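Local coordinates for protein aldehyde dehydrogenase (Trypanosoma brucei, PDB 5MYP) that probably oxidises aldehydes to carboxylic acids with NAD+ as the electron acceptor, at residues 47-50 with 51-55. Numbering follows the deposited sequence.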
loop_
_atom_site.group_PDB
_atom_site.type_symbol
_atom_site.label_atom_id
_atom_site.label_comp_id
_atom_site.label_asym_id
_atom_site.label_seq_id
_atom_site.Cartn_x
_atom_site.Cartn_y
_atom_site.Cartn_z
ATOM N N LEU A 47 25.767 7.008 7.593
ATOM C CA LEU A 47 26.633 6.005 8.228
ATOM C C LEU A 47 27.645 6.686 9.150
ATOM O O LEU A 47 27.821 6.266 10.300
ATOM C CB LEU A 47 27.361 5.148 7.187
ATOM C CG LEU A 47 28.336 4.072 7.675
ATOM C CD1 LEU A 47 27.663 3.109 8.628
ATOM C CD2 LEU A 47 28.909 3.324 6.482
ATOM N N ASN A 48 28.281 7.748 8.650
ATOM C CA ASN A 48 29.212 8.547 9.461
ATOM C C ASN A 48 28.517 9.170 10.678
ATOM O O ASN A 48 29.087 9.182 11.767
ATOM C CB ASN A 48 29.896 9.644 8.627
ATOM C CG ASN A 48 30.777 9.091 7.510
ATOM O OD1 ASN A 48 31.118 9.813 6.565
ATOM N ND2 ASN A 48 31.148 7.818 7.607
ATOM N N LEU A 49 27.292 9.669 10.496
ATOM C CA LEU A 49 26.475 10.183 11.614
ATOM C C LEU A 49 26.365 9.161 12.748
ATOM O O LEU A 49 26.578 9.494 13.914
ATOM C CB LEU A 49 25.070 10.586 11.133
ATOM C CG LEU A 49 23.973 10.873 12.170
ATOM C CD1 LEU A 49 24.322 12.077 13.015
ATOM C CD2 LEU A 49 22.631 11.094 11.495
ATOM N N VAL A 50 26.043 7.919 12.393
ATOM C CA VAL A 50 25.868 6.854 13.382
ATOM C C VAL A 50 27.214 6.434 13.980
ATOM O O VAL A 50 27.358 6.392 15.202
ATOM C CB VAL A 50 25.124 5.638 12.783
ATOM C CG1 VAL A 50 25.063 4.484 13.785
ATOM C CG2 VAL A 50 23.707 6.042 12.356
ATOM N N GLU A 51 28.189 6.139 13.120
ATOM C CA GLU A 51 29.490 5.613 13.567
ATOM C C GLU A 51 30.336 6.617 14.359
ATOM O O GLU A 51 30.913 6.257 15.385
ATOM C CB GLU A 51 30.296 5.074 12.382
ATOM C CG GLU A 51 29.713 3.810 11.775
ATOM C CD GLU A 51 30.626 3.178 10.735
ATOM O OE1 GLU A 51 31.370 3.909 10.044
ATOM O OE2 GLU A 51 30.601 1.938 10.602
ATOM N N GLU A 52 30.405 7.861 13.891
ATOM C CA GLU A 52 31.191 8.899 14.578
ATOM C C GLU A 52 30.595 9.314 15.922
ATOM O O GLU A 52 31.323 9.795 16.788
ATOM C CB GLU A 52 31.360 10.148 13.700
ATOM C CG GLU A 52 32.161 9.905 12.433
ATOM C CD GLU A 52 32.244 11.120 11.527
ATOM O OE1 GLU A 52 31.878 12.242 11.939
ATOM O OE2 GLU A 52 32.688 10.945 10.377
ATOM N N ASN A 53 29.284 9.129 16.096
ATOM C CA ASN A 53 28.586 9.565 17.306
ATOM C C ASN A 53 27.923 8.422 18.097
ATOM O O ASN A 53 27.004 8.667 18.882
ATOM C CB ASN A 53 27.561 10.638 16.930
ATOM C CG ASN A 53 28.181 11.774 16.133
ATOM O OD1 ASN A 53 28.834 12.646 16.695
ATOM N ND2 ASN A 53 27.986 11.761 14.820
ATOM N N THR A 54 28.413 7.193 17.916
ATOM C CA THR A 54 27.848 6.013 18.590
ATOM C C THR A 54 27.851 6.153 20.116
ATOM O O THR A 54 26.848 5.835 20.762
ATOM C CB THR A 54 28.567 4.706 18.159
ATOM O OG1 THR A 54 28.178 4.372 16.822
ATOM C CG2 THR A 54 28.224 3.517 19.078
ATOM N N ASP A 55 28.967 6.628 20.680
ATOM C CA ASP A 55 29.089 6.783 22.136
ATOM C C ASP A 55 28.062 7.752 22.711
ATOM O O ASP A 55 27.392 7.430 23.691
ATOM C CB ASP A 55 30.497 7.240 22.533
ATOM C CG ASP A 55 31.561 6.169 22.291
ATOM O OD1 ASP A 55 31.225 4.993 22.039
ATOM O OD2 ASP A 55 32.757 6.514 22.360
#
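Asn53 and Thr54 reach back to Leu49 and Val50 where helix 36-52 gives way to helix 54-65. This is a helix-to-helix junction in the N-terminal part of the aldehyde dehydrogenase fold, away from the predicted active site. Asn53 is the N-cap residue of the second helix, yet its side chain makes no capping bond there and turns to the first helix instead.

Regular helical bonds run up to this point. Glu51 N binds Leu47 O at 2.8 Å, and Glu52 N binds Asn48 O. Beyond them Asn53 N has just weak bonds, to Leu49 O and Val50 O.

Side chains supply stronger bonds to Leu49 O and Val50 O. Asn53 ND2 donates to Leu49 O at 2.8 Å, with an N-H...O angle of 169°. The acceptor lies in the amide plane. Tyr170 OH, on helix 157-170, also bonds to this ND2. Two partners therefore hold ND2 of this amide, while Leu49 and Asn53 pack against Leu166 of the same helix.

Between the side chains of Leu47 and Glu51, and of Asn48 and Glu52, the contacts are van der Waals. The extended chain of Glu51 passes Leu47 at a slant, and Leu47 CD1 lies 3.6 Å from Glu51 CD. Glu51 also touches Arg81 and, at the dimer interface, Lys490 of the second subunit. The extended chain of Glu52 runs alongside Asn48, with Glu52 OE2 3.5 Å from Asn48 CB. Its carboxylate is almost parallel to the Asn48 amide, 13° apart. Glu52 OE1 is hydrogen-bonded to Tyr170 OH as well.

Thr54 is buried and touches Ile77 of helix 69-95. Its hydroxyl sits beside its own backbone N (chi1 -73°), facing the preceding helix. From there Thr54 OG1 donates to Val50 O at 2.7 Å, approaching from above the carbonyl plane.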